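Local coordinates for protein arginyl-trna synthetase (Thermus thermophilus, PDB 1IQ0) that probably catalyses the ATP-dependent attachment of arginine to tRNA(Arg), releasing AMP and diphosphate, as a monomeric class I aminoacyl-tRNA synthetase, at residues A[145-150]-A[232-237]; A[223-228]-A[326-331]; A[482-487]-A[569-574]. All blocks are in the same frame, centred on the assembly; numbering follows the deposited sequence.

Interaction 1: A[145-150]-A[232-237]; sequences VLNYID and ARYDLL
The backbones of V145 and N147 flank L236 in a parallel pairing, L236 N binding V145 O at 3.0 Å and N147 N binding L236 O at 2.9 Å. V145 O also accepts from D235 N at 3.0 Å, so two successive amides grip one carbonyl; L236 N comes in nearly straight (C=O...N 162°), D235 N more from the side. The carboxylate of D235, its CG beside its own backbone N (chi1 -63°), then takes V145 N on the anti lone pair of OD1 at 2.8 Å and 165°. Both polar backbone atoms of V145 are thus satisfied by the incoming chain. V145 CG1 presses on R233 O at 3.2 Å and lies 3.8 Å from CD2 of Y234, an atom that N147 CB also meets at 3.7 Å. Further on, I149 CG1 packs against L237 CG at 4.1 Å. The Y234 hydroxyl continues to T110, and R233 forms a salt bridge with D130 of helix 120-138. Two adjacent parallel strands, joined by a long connection of helices and loops that adds no strand, belong to the Rossmann-like sheet of the class I catalytic domain.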
loop_
_atom_site.group_PDB
_atom_site.type_symbol
_atom_site.label_atom_id
_atom_site.label_comp_id
_atom_site.label_asym_id
_atom_site.label_seq_id
_atom_site.Cartn_x
_atom_site.Cartn_y
_atom_site.Cartn_z
ATOM N N VAL A 145 6.298 -6.928 -7.014
ATOM C CA VAL A 145 6.501 -5.485 -7.000
ATOM C C VAL A 145 7.493 -5.079 -8.094
ATOM O O VAL A 145 8.619 -5.575 -8.157
ATOM C CB VAL A 145 7.020 -5.028 -5.614
ATOM C CG1 VAL A 145 7.446 -3.561 -5.655
ATOM C CG2 VAL A 145 5.923 -5.219 -4.573
ATOM N N LEU A 146 7.060 -4.170 -8.955
ATOM C CA LEU A 146 7.898 -3.706 -10.049
ATOM C C LEU A 146 8.270 -2.242 -9.873
ATOM O O LEU A 146 7.439 -1.434 -9.463
ATOM C CB LEU A 146 7.155 -3.893 -11.378
ATOM C CG LEU A 146 7.819 -3.450 -12.691
ATOM C CD1 LEU A 146 7.137 -4.156 -13.848
ATOM C CD2 LEU A 146 7.724 -1.928 -12.861
ATOM N N ASN A 147 9.524 -1.914 -10.174
ATOM C CA ASN A 147 10.006 -0.539 -10.096
ATOM C C ASN A 147 10.468 -0.164 -11.514
ATOM O O ASN A 147 11.414 -0.752 -12.038
ATOM C CB ASN A 147 11.162 -0.441 -9.095
ATOM C CG ASN A 147 11.605 0.997 -8.838
ATOM O OD1 ASN A 147 12.419 1.258 -7.945
ATOM N ND2 ASN A 147 11.077 1.932 -9.617
ATOM N N TYR A 148 9.777 0.792 -12.135
ATOM C CA TYR A 148 10.085 1.230 -13.499
ATOM C C TYR A 148 11.190 2.275 -13.505
ATOM O O TYR A 148 11.081 3.296 -12.837
ATOM C CB TYR A 148 8.827 1.805 -14.162
ATOM C CG TYR A 148 9.087 2.576 -15.442
ATOM C CD1 TYR A 148 9.577 1.932 -16.582
ATOM C CD2 TYR A 148 8.865 3.954 -15.504
ATOM C CE1 TYR A 148 9.842 2.641 -17.755
ATOM C CE2 TYR A 148 9.124 4.675 -16.671
ATOM C CZ TYR A 148 9.614 4.009 -17.794
ATOM O OH TYR A 148 9.854 4.706 -18.953
ATOM N N ILE A 149 12.246 2.016 -14.272
ATOM C CA ILE A 149 13.389 2.922 -14.343
ATOM C C ILE A 149 13.449 3.628 -15.705
ATOM O O ILE A 149 13.772 3.013 -16.718
ATOM C CB ILE A 149 14.718 2.142 -14.109
ATOM C CG1 ILE A 149 14.580 1.197 -12.904
ATOM C CG2 ILE A 149 15.868 3.119 -13.873
ATOM C CD1 ILE A 149 14.292 1.896 -11.561
ATOM N N ASP A 150 13.128 4.918 -15.721
ATOM C CA ASP A 150 13.147 5.701 -16.958
ATOM C C ASP A 150 14.586 6.169 -17.211
ATOM O O ASP A 150 14.928 7.327 -16.985
ATOM C CB ASP A 150 12.205 6.909 -16.828
ATOM C CG ASP A 150 12.006 7.650 -18.157
ATOM O OD1 ASP A 150 12.687 7.310 -19.135
ATOM O OD2 ASP A 150 11.172 8.581 -18.225
ATOM N N ALA A 232 11.098 -0.820 1.992
ATOM C CA ALA A 232 10.281 -1.149 0.819
ATOM C C ALA A 232 10.888 -2.392 0.163
ATOM O O ALA A 232 12.100 -2.597 0.231
ATOM C CB ALA A 232 10.292 0.017 -0.164
ATOM N N ARG A 233 10.059 -3.217 -0.470
ATOM C CA ARG A 233 10.559 -4.433 -1.119
ATOM C C ARG A 233 10.315 -4.402 -2.631
ATOM O O ARG A 233 9.312 -3.867 -3.086
ATOM C CB ARG A 233 9.877 -5.675 -0.531
ATOM C CG ARG A 233 9.557 -5.587 0.959
ATOM C CD ARG A 233 8.982 -6.897 1.517
ATOM N NE ARG A 233 7.987 -7.520 0.641
ATOM C CZ ARG A 233 6.921 -6.902 0.137
ATOM N NH1 ARG A 233 6.695 -5.627 0.416
ATOM N NH2 ARG A 233 6.082 -7.559 -0.656
ATOM N N TYR A 234 11.232 -4.977 -3.408
ATOM C CA TYR A 234 11.077 -5.008 -4.861
ATOM C C TYR A 234 11.456 -6.354 -5.448
ATOM O O TYR A 234 12.420 -6.984 -5.010
ATOM C CB TYR A 234 11.941 -3.936 -5.541
ATOM C CG TYR A 234 11.713 -2.534 -5.038
ATOM C CD1 TYR A 234 12.406 -2.053 -3.929
ATOM C CD2 TYR A 234 10.783 -1.691 -5.654
ATOM C CE1 TYR A 234 12.187 -0.770 -3.443
ATOM C CE2 TYR A 234 10.549 -0.405 -5.172
ATOM C CZ TYR A 234 11.257 0.046 -4.066
ATOM O OH TYR A 234 11.022 1.301 -3.568
ATOM N N ASP A 235 10.703 -6.789 -6.453
ATOM C CA ASP A 235 11.000 -8.049 -7.121
ATOM C C ASP A 235 11.628 -7.797 -8.493
ATOM O O ASP A 235 12.591 -8.459 -8.883
ATOM C CB ASP A 235 9.729 -8.872 -7.313
ATOM C CG ASP A 235 9.097 -9.279 -6.004
ATOM O OD1 ASP A 235 8.038 -8.716 -5.655
ATOM O OD2 ASP A 235 9.670 -10.160 -5.324
ATOM N N LEU A 236 11.081 -6.828 -9.220
ATOM C CA LEU A 236 11.560 -6.543 -10.564
ATOM C C LEU A 236 11.893 -5.087 -10.845
ATOM O O LEU A 236 11.305 -4.166 -10.284
ATOM C CB LEU A 236 10.507 -6.973 -11.584
ATOM C CG LEU A 236 9.955 -8.396 -11.538
ATOM C CD1 LEU A 236 8.585 -8.426 -12.210
ATOM C CD2 LEU A 236 10.931 -9.351 -12.219
ATOM N N LEU A 237 12.836 -4.906 -11.752
ATOM C CA LEU A 237 13.243 -3.593 -12.217
ATOM C C LEU A 237 13.036 -3.692 -13.720
ATOM O O LEU A 237 13.411 -4.686 -14.322
ATOM C CB LEU A 237 14.726 -3.355 -11.937
ATOM C CG LEU A 237 15.172 -2.346 -10.876
ATOM C CD1 LEU A 237 14.422 -2.525 -9.582
ATOM C CD2 LEU A 237 16.673 -2.508 -10.674
#

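Interaction 2: A[223-228]-A[326-331]; sequences QMATMH and NPYYPG
The ring of Y328 lies flat against the turn of helix 213-229 formed by M224 and A225. A225 CA stands over its face, 4.0 Å from the ring centroid and 28° off the normal, a CH-pi contact; A225 CB meets the hydroxyl end, 3.2 Å from Y328 OH. P327 CG covers the opposite face near the rim, so the ring is held between its own neighbour and the helix. Among the aromatic pairs, H228 turns an edge toward the face of Y329, with planes 80° apart and centroids separated by 5.7 Å. Its pairing with Y328 is oblique, and H228 ND1 and CG approach Y328 CB. Apolar contacts centre on M224, whose CG reaches Y329 CE1 in the plane of that ring at 3.7 Å and Y328 CD1 at 3.8 Å; its sulfur also sits at the edge of Y329, a Met-aromatic contact. An alanine in place of Y328 would keep CB beside H228 but would probably open a gap over A225 and leave M224 CG packed against Y329 alone of the two tyrosines. The loop that presents these rings, between strands 320-323 and 333-335 of the mixed sheet, is shaped by an Asx turn. N326 OD1 accepts from Y328 N at 2.8 Å, above the carboxamide plane, and from Y329 N at 2.6 Å, in that plane on a lone pair. N326 CG lies between N and the carbonyl carbon, and beyond it N326 ND2 donates to Y329 O at 2.9 Å; ND2 also binds Y324 O. The hydroxyl of Y329 passes close to the backbone of H228 and bonds instead to A232 O, just beyond the end of the helix.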
loop_
_atom_site.group_PDB
_atom_site.type_symbol
_atom_site.label_atom_id
_atom_site.label_comp_id
_atom_site.label_asym_id
_atom_site.label_seq_id
_atom_site.Cartn_x
_atom_site.Cartn_y
_atom_site.Cartn_z
ATOM N N GLN A 223 19.873 5.789 -4.907
ATOM C CA GLN A 223 18.466 6.031 -4.607
ATOM C C GLN A 223 17.928 4.794 -3.905
ATOM O O GLN A 223 17.086 4.886 -3.014
ATOM C CB GLN A 223 17.647 6.230 -5.882
ATOM C CG GLN A 223 17.961 7.458 -6.694
ATOM C CD GLN A 223 17.095 7.508 -7.931
ATOM O OE1 GLN A 223 17.006 6.526 -8.660
ATOM N NE2 GLN A 223 16.445 8.642 -8.170
ATOM N N MET A 224 18.422 3.634 -4.326
ATOM C CA MET A 224 17.976 2.365 -3.766
ATOM C C MET A 224 18.326 2.219 -2.290
ATOM O O MET A 224 17.665 1.471 -1.572
ATOM C CB MET A 224 18.558 1.196 -4.568
ATOM C CG MET A 224 17.881 -0.138 -4.286
ATOM S SD MET A 224 18.168 -1.340 -5.616
ATOM C CE MET A 224 17.502 -0.442 -7.009
ATOM N N ALA A 225 19.359 2.926 -1.835
ATOM C CA ALA A 225 19.736 2.857 -0.425
ATOM C C ALA A 225 18.607 3.492 0.392
ATOM O O ALA A 225 18.294 3.047 1.499
ATOM C CB ALA A 225 21.049 3.595 -0.187
ATOM N N THR A 226 17.993 4.529 -0.171
ATOM C CA THR A 226 16.887 5.223 0.478
ATOM C C THR A 226 15.642 4.319 0.487
ATOM O O THR A 226 14.930 4.230 1.492
ATOM C CB THR A 226 16.556 6.535 -0.262
ATOM O OG1 THR A 226 17.746 7.322 -0.384
ATOM C CG2 THR A 226 15.501 7.333 0.495
ATOM N N MET A 227 15.388 3.651 -0.636
ATOM C CA MET A 227 14.244 2.747 -0.751
ATOM C C MET A 227 14.372 1.659 0.309
ATOM O O MET A 227 13.402 1.308 0.978
ATOM C CB MET A 227 14.219 2.101 -2.138
ATOM C CG MET A 227 13.949 3.070 -3.282
ATOM S SD MET A 227 14.248 2.310 -4.904
ATOM C CE MET A 227 14.663 3.791 -5.901
ATOM N N HIS A 228 15.585 1.133 0.446
ATOM C CA HIS A 228 15.887 0.091 1.416
ATOM C C HIS A 228 15.668 0.588 2.849
ATOM O O HIS A 228 15.094 -0.120 3.673
ATOM C CB HIS A 228 17.338 -0.370 1.252
ATOM C CG HIS A 228 17.733 -1.456 2.203
ATOM N ND1 HIS A 228 17.272 -2.752 2.087
ATOM C CD2 HIS A 228 18.509 -1.430 3.314
ATOM C CE1 HIS A 228 17.746 -3.475 3.086
ATOM N NE2 HIS A 228 18.498 -2.697 3.845
ATOM N N ASN A 326 23.289 -5.557 -6.567
ATOM C CA ASN A 326 23.026 -4.483 -5.616
ATOM C C ASN A 326 23.225 -5.045 -4.214
ATOM O O ASN A 326 23.089 -6.247 -3.999
ATOM C CB ASN A 326 21.595 -3.976 -5.769
ATOM C CG ASN A 326 20.582 -4.889 -5.110
ATOM O OD1 ASN A 326 20.144 -4.634 -3.994
ATOM N ND2 ASN A 326 20.215 -5.966 -5.796
ATOM N N PRO A 327 23.543 -4.184 -3.242
ATOM C CA PRO A 327 23.756 -4.668 -1.876
ATOM C C PRO A 327 22.531 -4.710 -0.971
ATOM O O PRO A 327 22.654 -5.044 0.206
ATOM C CB PRO A 327 24.808 -3.704 -1.344
ATOM C CG PRO A 327 24.361 -2.404 -1.954
ATOM C CD PRO A 327 24.038 -2.803 -3.393
ATOM N N TYR A 328 21.355 -4.404 -1.507
ATOM C CA TYR A 328 20.162 -4.377 -0.666
ATOM C C TYR A 328 19.179 -5.526 -0.842
ATOM O O TYR A 328 18.643 -6.046 0.141
ATOM C CB TYR A 328 19.424 -3.051 -0.861
ATOM C CG TYR A 328 20.350 -1.857 -0.934
ATOM C CD1 TYR A 328 20.750 -1.338 -2.165
ATOM C CD2 TYR A 328 20.867 -1.276 0.227
ATOM C CE1 TYR A 328 21.642 -0.270 -2.240
ATOM C CE2 TYR A 328 21.763 -0.206 0.161
ATOM C CZ TYR A 328 22.145 0.287 -1.073
ATOM O OH TYR A 328 23.038 1.333 -1.149
ATOM N N TYR A 329 18.933 -5.924 -2.085
ATOM C CA TYR A 329 17.986 -7.001 -2.341
ATOM C C TYR A 329 18.602 -8.161 -3.104
ATOM O O TYR A 329 18.806 -8.081 -4.312
ATOM C CB TYR A 329 16.794 -6.465 -3.123
ATOM C CG TYR A 329 16.209 -5.209 -2.533
ATOM C CD1 TYR A 329 16.634 -3.953 -2.965
ATOM C CD2 TYR A 329 15.220 -5.275 -1.547
ATOM C CE1 TYR A 329 16.080 -2.784 -2.436
ATOM C CE2 TYR A 329 14.662 -4.117 -1.011
ATOM C CZ TYR A 329 15.095 -2.874 -1.465
ATOM O OH TYR A 329 14.517 -1.733 -0.972
ATOM N N PRO A 330 18.886 -9.266 -2.402
ATOM C CA PRO A 330 19.483 -10.466 -2.992
ATOM C C PRO A 330 18.669 -11.065 -4.138
ATOM O O PRO A 330 19.231 -11.525 -5.130
ATOM C CB PRO A 330 19.580 -11.421 -1.802
ATOM C CG PRO A 330 19.741 -10.478 -0.627
ATOM C CD PRO A 330 18.717 -9.424 -0.946
ATOM N N GLY A 331 17.345 -11.051 -4.006
ATOM C CA GLY A 331 16.504 -11.634 -5.038
ATOM C C GLY A 331 15.957 -10.707 -6.107
ATOM O O GLY A 331 15.148 -11.130 -6.927
#

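Interaction 3: A[482-487]-A[569-574]; sequences SILRKA and LVQSLQ
L484 reaches from helix 470-487 onto helix 562-583 and divides its two methyls among three residues there. CD2 lies 3.7 Å from V570 CG1, the two side chains sliding past each other in opposite directions. CD2 also rests on Q571 CB at 4.1 Å, while CD1 reaches the backbone of the same residue, 3.9 Å from Q571 CA. CD1 further touches the aliphatic and amide parts of Q574, with Q574 CG at 3.6 Å and Q574 NE2 at 3.5 Å. CD1 stands anti to L484 CA (chi2 178°), which puts this methyl against Q574. I483 adds a looser contact, its CB 4.4 Å from V570 CG1. The meeting is mostly of carbon on carbon, with the amide nitrogen of Q574 as the polar exception, entering it as a packing surface. The two helix segments run at 136° to each other, nearer antiparallel than parallel, with their axes 10.0 Å apart at closest approach. This is helix-to-helix packing within the mainly helical DALR anticodon-binding domain, where the chain folds as a bundle. Q574 takes up its place through CG set between the backbone N and the carbonyl carbon, the crowded position (chi1 78°), and through a bend at chi2; its OE1 makes a weak hydrogen bond with H477. Within helix 562-583 the backbone N of Q574 bonds to V570 O, which ties together two of the residues that receive L484. W490 touches both L484 and Q571, and I483 reaches W539 of helix 525-544. V570 and Q574 also lie on A480, earlier in helix 470-487.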
loop_
_atom_site.group_PDB
_atom_site.type_symbol
_atom_site.label_atom_id
_atom_site.label_comp_id
_atom_site.label_asym_id
_atom_site.label_seq_id
_atom_site.Cartn_x
_atom_site.Cartn_y
_atom_site.Cartn_z
ATOM N N SER A 482 6.339 -6.745 27.039
ATOM C CA SER A 482 7.097 -6.718 28.291
ATOM C C SER A 482 6.409 -7.570 29.364
ATOM O O SER A 482 7.072 -8.198 30.184
ATOM C CB SER A 482 7.266 -5.278 28.797
ATOM O OG SER A 482 6.041 -4.770 29.294
ATOM N N ILE A 483 5.080 -7.587 29.350
ATOM C CA ILE A 483 4.302 -8.379 30.306
ATOM C C ILE A 483 4.575 -9.876 30.092
ATOM O O ILE A 483 4.790 -10.624 31.048
ATOM C CB ILE A 483 2.781 -8.114 30.140
ATOM C CG1 ILE A 483 2.474 -6.643 30.427
ATOM C CG2 ILE A 483 1.979 -9.034 31.070
ATOM C CD1 ILE A 483 1.025 -6.232 30.122
ATOM N N LEU A 484 4.566 -10.303 28.834
ATOM C CA LEU A 484 4.822 -11.699 28.488
ATOM C C LEU A 484 6.248 -12.086 28.880
ATOM O O LEU A 484 6.525 -13.220 29.266
ATOM C CB LEU A 484 4.644 -11.905 26.982
ATOM C CG LEU A 484 3.318 -11.487 26.333
ATOM C CD1 LEU A 484 3.395 -11.752 24.833
ATOM C CD2 LEU A 484 2.162 -12.257 26.946
ATOM N N ARG A 485 7.152 -11.127 28.772
ATOM C CA ARG A 485 8.552 -11.349 29.101
ATOM C C ARG A 485 8.674 -11.686 30.592
ATOM O O ARG A 485 9.359 -12.638 30.978
ATOM C CB ARG A 485 9.332 -10.080 28.769
ATOM C CG ARG A 485 10.834 -10.217 28.645
ATOM C CD ARG A 485 11.422 -8.853 28.267
ATOM N NE ARG A 485 10.759 -8.294 27.086
ATOM C CZ ARG A 485 10.377 -7.023 26.959
ATOM N NH1 ARG A 485 10.588 -6.154 27.940
ATOM N NH2 ARG A 485 9.774 -6.618 25.848
ATOM N N LYS A 486 7.989 -10.902 31.419
ATOM C CA LYS A 486 8.008 -11.083 32.868
ATOM C C LYS A 486 7.244 -12.311 33.354
ATOM O O LYS A 486 7.578 -12.883 34.394
ATOM C CB LYS A 486 7.444 -9.828 33.547
ATOM C CG LYS A 486 8.337 -8.610 33.385
ATOM C CD LYS A 486 7.595 -7.304 33.613
ATOM C CE LYS A 486 8.520 -6.125 33.328
ATOM N NZ LYS A 486 7.835 -4.806 33.371
ATOM N N ALA A 487 6.230 -12.720 32.599
ATOM C CA ALA A 487 5.401 -13.860 32.976
ATOM C C ALA A 487 6.039 -15.221 32.760
ATOM O O ALA A 487 5.817 -16.143 33.545
ATOM C CB ALA A 487 4.066 -13.804 32.228
ATOM N N LEU A 569 -4.606 -13.412 26.130
ATOM C CA LEU A 569 -5.233 -12.271 25.476
ATOM C C LEU A 569 -4.160 -11.231 25.158
ATOM O O LEU A 569 -4.176 -10.610 24.093
ATOM C CB LEU A 569 -6.294 -11.663 26.386
ATOM C CG LEU A 569 -7.148 -10.534 25.815
ATOM C CD1 LEU A 569 -7.850 -11.010 24.543
ATOM C CD2 LEU A 569 -8.170 -10.099 26.864
ATOM N N VAL A 570 -3.229 -11.044 26.093
ATOM C CA VAL A 570 -2.139 -10.096 25.909
ATOM C C VAL A 570 -1.259 -10.571 24.751
ATOM O O VAL A 570 -0.803 -9.774 23.936
ATOM C CB VAL A 570 -1.285 -9.975 27.201
ATOM C CG1 VAL A 570 0.032 -9.264 26.901
ATOM C CG2 VAL A 570 -2.069 -9.191 28.268
ATOM N N GLN A 571 -1.045 -11.881 24.677
ATOM C CA GLN A 571 -0.234 -12.463 23.624
ATOM C C GLN A 571 -0.909 -12.269 22.269
ATOM O O GLN A 571 -0.261 -11.902 21.288
ATOM C CB GLN A 571 -0.012 -13.957 23.879
ATOM C CG GLN A 571 0.812 -14.629 22.785
ATOM C CD GLN A 571 1.101 -16.082 23.081
ATOM O OE1 GLN A 571 0.185 -16.891 23.230
ATOM N NE2 GLN A 571 2.380 -16.425 23.170
ATOM N N SER A 572 -2.211 -12.522 22.217
ATOM C CA SER A 572 -2.947 -12.348 20.970
ATOM C C SER A 572 -2.866 -10.884 20.513
ATOM O O SER A 572 -2.733 -10.600 19.319
ATOM C CB SER A 572 -4.409 -12.764 21.152
ATOM O OG SER A 572 -5.188 -12.407 20.024
ATOM N N LEU A 573 -2.949 -9.956 21.462
ATOM C CA LEU A 573 -2.862 -8.540 21.123
ATOM C C LEU A 573 -1.474 -8.149 20.609
ATOM O O LEU A 573 -1.364 -7.397 19.644
ATOM C CB LEU A 573 -3.194 -7.650 22.326
ATOM C CG LEU A 573 -2.862 -6.215 21.890
ATOM C CD1 LEU A 573 -4.128 -5.454 21.587
ATOM C CD2 LEU A 573 -2.009 -5.536 22.925
ATOM N N GLN A 574 -0.421 -8.638 21.264
ATOM C CA GLN A 574 0.937 -8.310 20.841
ATOM C C GLN A 574 1.213 -8.894 19.456
ATOM O O GLN A 574 1.838 -8.251 18.621
ATOM C CB GLN A 574 1.965 -8.836 21.846
ATOM C CG GLN A 574 2.248 -10.314 21.738
ATOM C CD GLN A 574 3.573 -10.615 21.069
ATOM O OE1 GLN A 574 4.082 -9.825 20.274
ATOM N NE2 GLN A 574 4.130 -11.779 21.376
#

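Interactions 1 and 2 belong to one neighbourhood, with centres 10 Å apart; helix 213-229 leads directly to the chain that enters strand 236-239, and the two contacts touch through A232 and Y329 and through M227 packing on Y234. Interaction 1 is buried and depends on backbone hydrogen bonds and one from a backbone amide to a carboxylate. Interaction 2, partly buried, holds a loop to a helix by aromatic and apolar side chains, with no hydrogen bond between its two segments. Interaction 3 is a surface contact between two helices of the anticodon-binding domain, mainly apolar. Its centre is 38 Å from that of interaction 1 and 34 Å from that of interaction 2, and it touches neither.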